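Local coordinates for effector protein B, substrate of the Dot/Icm secretion system (Legionella drancourtii, PDB 4JVS), which probably acts as a GTPase-activating protein delivered by the Dot/Icm secretion system, with this chain being its GAP domain, at residues Q27-Q30 against E36-R39; I171-L176 against L192-K197. All coordinates share one frame; numbering follows the deposited sequence.

How the interactions relate
Both interactions belong to the N-terminal subdomain of the GAP domain and lie on the same side of the chain's centre, their own centres about 15 Å apart and their nearest atoms about 6 Å. They follow one another in sequence: interaction 1 folds the loop 27-30 onto helix 34-45, and interaction 2, much later, pairs helices 156-177 and 193-214. Helices 34-45 and 60-80 link them. L37 and M28 of interaction 1 reach helix 60-80, as does L174 of interaction 2, while I38 packs on helix 193-214. W41 touches both M28 and L174. The two are neighbouring but not touching patches of the same group of helices, one near the surface and one buried.

Interaction 1 of 2, residues Q27-Q30 against E36-R39; sequences QMEQ and ELIR
A chi1 of -173° carries the CG of L37 away from its own backbone N and swings its two methyls out from helix 34-45 toward the loop, where M28 places CG beside its backbone N (chi1 -63°) and bends at chi3 so that CE comes to L37 CD2. The methyls divide the work. CD1 of L37 lies against E29 CG at 3.4 Å and also near the carbonyl oxygen of Q27, with Q27 O 3.5 Å from L37 CD1. CD2 meets the end of the methionine, M28 CE being 4.1 Å from L37 CD2. A branched leucine suits this place because one side chain can serve several loop residues, and a flexible thioether can follow its outline.

E29 runs alongside L37 in the opposite sense. Its CG makes the closest approach, but the carboxylate also lies against the leucine, with E29 OE2 3.8 Å from L37 CD1 and OE1 close to L37 CA. OE1 is merely near E36 O, two oxygens without a bond. A glutamate fits because it offers a methylene to the leucine. Q27 O also accepts a hydrogen bond from W41 NE1, one turn further along the helix. Behind this, L37 packs on C66 of helix 60-80. The arrangement is that of an N-terminal loop folded back over the first turns of the helix it leads into, at the surface of the N-terminal GAP subdomain.

Interaction 2 of 2, residues I171-L176 against L192-K197; sequences ILQLRL and LPVLQK
Helices 171-176 and 193-197 run nearly antiparallel, their directions 155° apart; the segment axes come within 9.4 Å, and Q173 is nearest L195, CA to CA 5.7 Å. Three side-chain pairs meet here. In the first, Q173 turns its amide beside V194: CG lies next to the backbone N (chi1 -59°) and the chain bends again at chi2, folding the amide so that its CD is 3.9 Å from V194 CG1. Its oxygen and nitrogen are almost equally far, so one methyl rests against the whole amide group. Q173 NE2 also hydrogen-bonds N169 OD1, a turn earlier in its own helix, which satisfies part of the buried amide and helps fix its rotation. Nearer the backbone, Q173 CB rests 4.3 Å from L195 CG.

The two helices follow one another in sequence and form an antiparallel helical pair within the N-terminal GAP subdomain. Between them, L174 and L195 meet at about a right angle. The branch L174 CD2 points into the fork of the other leucine, 3.6 Å from L195 CD2 and 3.7 Å from L195 CD1. Such branched aliphatic chains suit a site closed by further helices: L174 also packs on F60 and L63 of helix 60-80 and on W41, while L195 reaches L45. Away from this interface, R175 NH1 pairs with an acidic side chain on the chain of another protein.

Interaction 1 of 2, residues Q27-Q30 against E36-R39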
ATOM      1  N   GLN A  27      -1.920 -22.700 -14.225  1.00 45.52           N
ATOM      2  CA  GLN A  27      -1.351 -22.250 -15.488  1.00 47.37           C
ATOM      3  C   GLN A  27      -1.987 -20.958 -15.979  1.00 47.80           C
ATOM      4  O   GLN A  27      -3.174 -20.710 -15.737  1.00 48.60           O
ATOM      5  CB  GLN A  27      -1.486 -23.337 -16.556  1.00 49.00           C
ATOM      6  CG  GLN A  27      -0.288 -24.271 -16.631  1.00 51.16           C
ATOM      7  CD  GLN A  27      -0.348 -25.190 -17.830  1.00 52.61           C
ATOM      8  OE1 GLN A  27      -1.311 -25.947 -17.997  1.00 54.90           O
ATOM      9  NE2 GLN A  27       0.677 -25.126 -18.678  1.00 47.36           N
ATOM     10  N   MET A  28      -1.230 -20.145 -16.691  1.00 45.40           N
ATOM     11  CA  MET A  28      -1.742 -18.879 -17.151  1.00 48.22           C
ATOM     12  C   MET A  28      -2.043 -18.885 -18.616  1.00 51.17           C
ATOM     13  O   MET A  28      -1.245 -19.253 -19.430  1.00 49.59           O
ATOM     14  CB  MET A  28      -0.797 -17.775 -16.826  1.00 47.70           C
ATOM     15  CG  MET A  28      -0.610 -17.592 -15.355  1.00 48.03           C
ATOM     16  SD  MET A  28       0.046 -15.990 -15.025  1.00 53.94           S
ATOM     17  CE  MET A  28      -0.974 -14.956 -16.037  1.00 39.89           C
ATOM     18  N   GLU A  29      -3.251 -18.458 -18.913  1.00 56.89           N
ATOM     19  CA  GLU A  29      -3.934 -18.752 -20.137  1.00 63.13           C
ATOM     20  C   GLU A  29      -3.525 -17.952 -21.349  1.00 72.10           C
ATOM     21  O   GLU A  29      -2.835 -16.953 -21.262  1.00 68.45           O
ATOM     22  CB  GLU A  29      -5.438 -18.690 -19.940  1.00 63.04           C
ATOM     23  CG  GLU A  29      -5.884 -18.526 -18.506  1.00 59.62           C
ATOM     24  CD  GLU A  29      -7.026 -19.439 -18.155  1.00 60.33           C
ATOM     25  OE1 GLU A  29      -8.176 -19.100 -18.432  1.00 59.94           O
ATOM     26  OE2 GLU A  29      -6.764 -20.505 -17.605  1.00 59.29           O
ATOM     27  N   GLN A  30      -3.982 -18.414 -22.497  1.00 76.38           N
ATOM     28  CA  GLN A  30      -3.443 -17.961 -23.744  1.00 77.68           C
ATOM     29  C   GLN A  30      -3.605 -16.473 -23.890  1.00 78.97           C
ATOM     30  O   GLN A  30      -2.685 -15.795 -24.291  1.00 81.33           O
ATOM     31  CB  GLN A  30      -4.167 -18.673 -24.887  1.00 76.29           C
ATOM     32  CG  GLN A  30      -5.525 -18.092 -25.253  1.00 73.46           C
ATOM     33  CD  GLN A  30      -5.815 -18.167 -26.744  1.00 69.66           C
ATOM     34  OE1 GLN A  30      -5.626 -17.206 -27.476  1.00 64.04           O
ATOM     35  NE2 GLN A  30      -6.280 -19.314 -27.190  1.00 63.52           N
ATOM     36  N   GLU A  36     -11.601 -15.099 -15.680  1.00 46.14           N
ATOM     37  CA  GLU A  36     -11.609 -16.451 -16.185  1.00 46.89           C
ATOM     38  C   GLU A  36     -10.497 -17.286 -15.633  1.00 46.41           C
ATOM     39  O   GLU A  36     -10.639 -18.455 -15.420  1.00 44.57           O
ATOM     40  CB  GLU A  36     -11.579 -16.450 -17.688  1.00 49.06           C
ATOM     41  CG  GLU A  36     -12.937 -16.156 -18.249  1.00 52.17           C
ATOM     42  CD  GLU A  36     -14.016 -16.926 -17.555  1.00 53.88           C
ATOM     43  OE1 GLU A  36     -14.994 -16.305 -17.136  1.00 52.46           O
ATOM     44  OE2 GLU A  36     -13.876 -18.153 -17.443  1.00 55.69           O
ATOM     45  N   LEU A  37      -9.361 -16.672 -15.455  1.00 44.06           N
ATOM     46  CA  LEU A  37      -8.259 -17.344 -14.881  1.00 43.42           C
ATOM     47  C   LEU A  37      -8.588 -17.791 -13.479  1.00 44.44           C
ATOM     48  O   LEU A  37      -8.370 -18.904 -13.126  1.00 45.14           O
ATOM     49  CB  LEU A  37      -7.127 -16.353 -14.847  1.00 43.37           C
ATOM     50  CG  LEU A  37      -5.736 -16.734 -14.438  1.00 43.34           C
ATOM     51  CD1 LEU A  37      -5.303 -17.924 -15.233  1.00 47.39           C
ATOM     52  CD2 LEU A  37      -4.829 -15.581 -14.719  1.00 39.54           C
ATOM     53  N   ILE A  38      -9.169 -16.937 -12.681  1.00 41.63           N
ATOM     54  CA  ILE A  38      -9.523 -17.302 -11.343  1.00 38.38           C
ATOM     55  C   ILE A  38     -10.583 -18.363 -11.275  1.00 42.88           C
ATOM     56  O   ILE A  38     -10.491 -19.286 -10.523  1.00 41.86           O
ATOM     57  CB  ILE A  38     -10.014 -16.078 -10.620  1.00 39.08           C
ATOM     58  CG1 ILE A  38      -8.887 -15.075 -10.487  1.00 39.46           C
ATOM     59  CG2 ILE A  38     -10.558 -16.439  -9.265  1.00 40.92           C
ATOM     60  CD1 ILE A  38      -7.537 -15.675 -10.301  1.00 37.59           C
ATOM     61  N   ARG A  39     -11.601 -18.226 -12.095  1.00 45.25           N
ATOM     62  CA  ARG A  39     -12.660 -19.220 -12.225  1.00 45.41           C
ATOM     63  C   ARG A  39     -12.039 -20.588 -12.483  1.00 45.34           C
ATOM     64  O   ARG A  39     -12.364 -21.566 -11.809  1.00 43.98           O
ATOM     65  CB  ARG A  39     -13.590 -18.855 -13.381  1.00 48.16           C
ATOM     66  CG  ARG A  39     -14.909 -19.633 -13.417  1.00 47.93           C
ATOM     67  CD  ARG A  39     -15.389 -19.845 -14.862  1.00 52.43           C
ATOM     68  NE  ARG A  39     -14.840 -21.074 -15.445  1.00 56.92           N
ATOM     69  CZ  ARG A  39     -14.048 -21.142 -16.517  1.00 55.86           C
ATOM     70  NH1 ARG A  39     -13.687 -20.047 -17.181  1.00 51.02           N
ATOM     71  NH2 ARG A  39     -13.620 -22.325 -16.931  1.00 55.22           N
TER

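Interaction 2 of 2, residues I171-L176 against L192-K197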
ATOM      1  N   ILE A 171      -3.027 -12.938  -5.626  1.00 36.21           N
ATOM      2  CA  ILE A 171      -1.631 -12.852  -6.009  1.00 34.64           C
ATOM      3  C   ILE A 171      -0.732 -12.991  -4.792  1.00 35.23           C
ATOM      4  O   ILE A 171       0.302 -13.643  -4.864  1.00 37.14           O
ATOM      5  CB  ILE A 171      -1.353 -11.514  -6.722  1.00 34.49           C
ATOM      6  CG1 ILE A 171      -2.212 -11.426  -7.994  1.00 33.71           C
ATOM      7  CG2 ILE A 171       0.132 -11.356  -6.996  1.00 31.41           C
ATOM      8  CD1 ILE A 171      -1.907 -10.263  -8.891  1.00 34.92           C
ATOM      9  N   LEU A 172      -1.146 -12.396  -3.673  1.00 35.72           N
ATOM     10  CA  LEU A 172      -0.417 -12.479  -2.403  1.00 36.61           C
ATOM     11  C   LEU A 172      -0.286 -13.924  -1.934  1.00 41.23           C
ATOM     12  O   LEU A 172       0.818 -14.406  -1.645  1.00 42.75           O
ATOM     13  CB  LEU A 172      -1.149 -11.681  -1.320  1.00 35.40           C
ATOM     14  CG  LEU A 172      -0.390 -11.059  -0.138  1.00 37.19           C
ATOM     15  CD1 LEU A 172      -1.324 -10.791   1.025  1.00 35.03           C
ATOM     16  CD2 LEU A 172       0.789 -11.876   0.331  1.00 40.93           C
ATOM     17  N   GLN A 173      -1.421 -14.608  -1.833  1.00 40.47           N
ATOM     18  CA  GLN A 173      -1.417 -15.973  -1.330  1.00 41.86           C
ATOM     19  C   GLN A 173      -0.592 -16.891  -2.229  1.00 43.77           C
ATOM     20  O   GLN A 173       0.112 -17.770  -1.730  1.00 44.89           O
ATOM     21  CB  GLN A 173      -2.842 -16.494  -1.142  1.00 40.42           C
ATOM     22  CG  GLN A 173      -3.676 -15.658  -0.182  1.00 41.67           C
ATOM     23  CD  GLN A 173      -3.070 -15.555   1.208  1.00 40.85           C
ATOM     24  OE1 GLN A 173      -2.343 -16.446   1.651  1.00 45.32           O
ATOM     25  NE2 GLN A 173      -3.370 -14.462   1.904  1.00 36.33           N
ATOM     26  N   LEU A 174      -0.658 -16.672  -3.543  1.00 41.15           N
ATOM     27  CA  LEU A 174       0.145 -17.457  -4.484  1.00 42.19           C
ATOM     28  C   LEU A 174       1.649 -17.218  -4.310  1.00 42.98           C
ATOM     29  O   LEU A 174       2.434 -18.162  -4.328  1.00 41.71           O
ATOM     30  CB  LEU A 174      -0.272 -17.185  -5.934  1.00 40.39           C
ATOM     31  CG  LEU A 174      -1.692 -17.596  -6.337  1.00 39.38           C
ATOM     32  CD1 LEU A 174      -1.921 -17.357  -7.829  1.00 36.98           C
ATOM     33  CD2 LEU A 174      -1.991 -19.041  -5.955  1.00 37.61           C
ATOM     34  N   ARG A 175       2.039 -15.954  -4.144  1.00 44.58           N
ATOM     35  CA  ARG A 175       3.438 -15.588  -3.922  1.00 43.31           C
ATOM     36  C   ARG A 175       3.929 -16.178  -2.604  1.00 45.65           C
ATOM     37  O   ARG A 175       5.085 -16.595  -2.495  1.00 46.71           O
ATOM     38  CB  ARG A 175       3.607 -14.061  -3.924  1.00 43.60           C
ATOM     39  CG  ARG A 175       4.917 -13.553  -4.530  1.00 49.36           C
ATOM     40  CD  ARG A 175       5.707 -12.628  -3.577  1.00 57.03           C
ATOM     41  NE  ARG A 175       4.906 -11.514  -3.062  1.00 60.10           N
ATOM     42  CZ  ARG A 175       4.790 -11.195  -1.770  1.00 63.10           C
ATOM     43  NH1 ARG A 175       5.431 -11.902  -0.838  1.00 53.41           N
ATOM     44  NH2 ARG A 175       4.029 -10.163  -1.405  1.00 58.81           N
ATOM     45  N   LEU A 176       3.044 -16.210  -1.606  1.00 45.06           N
ATOM     46  CA  LEU A 176       3.351 -16.830  -0.315  1.00 46.88           C
ATOM     47  C   LEU A 176       3.591 -18.339  -0.443  1.00 45.66           C
ATOM     48  O   LEU A 176       4.597 -18.858   0.030  1.00 48.36           O
ATOM     49  CB  LEU A 176       2.242 -16.549   0.712  1.00 45.97           C
ATOM     50  CG  LEU A 176       2.241 -15.159   1.361  1.00 42.52           C
ATOM     51  CD1 LEU A 176       1.060 -14.969   2.278  1.00 40.93           C
ATOM     52  CD2 LEU A 176       3.523 -14.928   2.125  1.00 43.48           C
ATOM     53  N   LEU A 192      -3.753 -23.461   2.300  1.00 57.75           N
ATOM     54  CA  LEU A 192      -4.463 -23.722   1.095  1.00 56.01           C
ATOM     55  C   LEU A 192      -5.875 -23.287   1.218  1.00 55.19           C
ATOM     56  O   LEU A 192      -6.530 -23.179   0.226  1.00 53.74           O
ATOM     57  CB  LEU A 192      -4.474 -25.196   0.773  1.00 57.96           C
ATOM     58  CG  LEU A 192      -5.319 -25.517  -0.438  1.00 55.02           C
ATOM     59  CD1 LEU A 192      -4.471 -25.370  -1.663  1.00 57.22           C
ATOM     60  CD2 LEU A 192      -5.853 -26.915  -0.373  1.00 56.32           C
ATOM     61  N   PRO A 193      -6.390 -23.055   2.410  1.00 58.26           N
ATOM     62  CA  PRO A 193      -7.804 -22.783   2.394  1.00 52.90           C
ATOM     63  C   PRO A 193      -7.950 -21.321   2.221  1.00 49.75           C
ATOM     64  O   PRO A 193      -9.001 -20.839   1.912  1.00 49.66           O
ATOM     65  CB  PRO A 193      -8.232 -23.174   3.790  1.00 50.61           C
ATOM     66  CG  PRO A 193      -7.122 -23.979   4.350  1.00 52.79           C
ATOM     67  CD  PRO A 193      -6.108 -24.177   3.291  1.00 58.39           C
ATOM     68  N   VAL A 194      -6.896 -20.617   2.569  1.00 50.20           N
ATOM     69  CA  VAL A 194      -6.794 -19.192   2.391  1.00 50.52           C
ATOM     70  C   VAL A 194      -6.758 -18.785   0.929  1.00 48.84           C
ATOM     71  O   VAL A 194      -7.346 -17.810   0.551  1.00 45.11           O
ATOM     72  CB  VAL A 194      -5.584 -18.664   3.147  1.00 47.77           C
ATOM     73  CG1 VAL A 194      -5.764 -17.223   3.485  1.00 41.69           C
ATOM     74  CG2 VAL A 194      -5.449 -19.424   4.422  1.00 50.56           C
ATOM     75  N   LEU A 195      -6.044 -19.537   0.119  1.00 46.63           N
ATOM     76  CA  LEU A 195      -6.069 -19.344  -1.289  1.00 44.67           C
ATOM     77  C   LEU A 195      -7.449 -19.616  -1.803  1.00 46.07           C
ATOM     78  O   LEU A 195      -7.995 -18.866  -2.549  1.00 45.97           O
ATOM     79  CB  LEU A 195      -5.127 -20.338  -1.922  1.00 43.55           C
ATOM     80  CG  LEU A 195      -4.353 -19.994  -3.168  1.00 42.69           C
ATOM     81  CD1 LEU A 195      -4.121 -21.262  -3.914  1.00 40.84           C
ATOM     82  CD2 LEU A 195      -5.090 -19.024  -4.040  1.00 41.74           C
ATOM     83  N   GLN A 196      -8.038 -20.688  -1.342  1.00 47.20           N
ATOM     84  CA  GLN A 196      -9.294 -21.141  -1.856  1.00 45.99           C
ATOM     85  C   GLN A 196     -10.322 -20.113  -1.619  1.00 44.35           C
ATOM     86  O   GLN A 196     -11.173 -19.897  -2.434  1.00 43.94           O
ATOM     87  CB  GLN A 196      -9.705 -22.390  -1.123  1.00 48.16           C
ATOM     88  CG  GLN A 196      -8.822 -23.569  -1.388  1.00 51.83           C
ATOM     89  CD  GLN A 196      -9.217 -24.765  -0.591  1.00 58.94           C
ATOM     90  OE1 GLN A 196      -9.823 -24.654   0.460  1.00 61.52           O
ATOM     91  NE2 GLN A 196      -8.881 -25.926  -1.090  1.00 60.33           N
ATOM     92  N   LYS A 197     -10.250 -19.512  -0.457  1.00 43.89           N
ATOM     93  CA  LYS A 197     -11.104 -18.418  -0.073  1.00 42.94           C
ATOM     94  C   LYS A 197     -10.872 -17.142  -0.838  1.00 43.11           C
ATOM     95  O   LYS A 197     -11.786 -16.421  -1.132  1.00 40.71           O
ATOM     96  CB  LYS A 197     -11.004 -18.179   1.406  1.00 36.23           C
ATOM     97  CG  LYS A 197     -12.205 -17.480   1.949  1.00 35.83           C
ATOM     98  CD  LYS A 197     -11.930 -16.849   3.278  1.00 37.93           C
ATOM     99  CE  LYS A 197     -13.167 -16.156   3.788  1.00 38.45           C
ATOM    100  NZ  LYS A 197     -13.413 -14.886   3.079  1.00 42.27           N
TER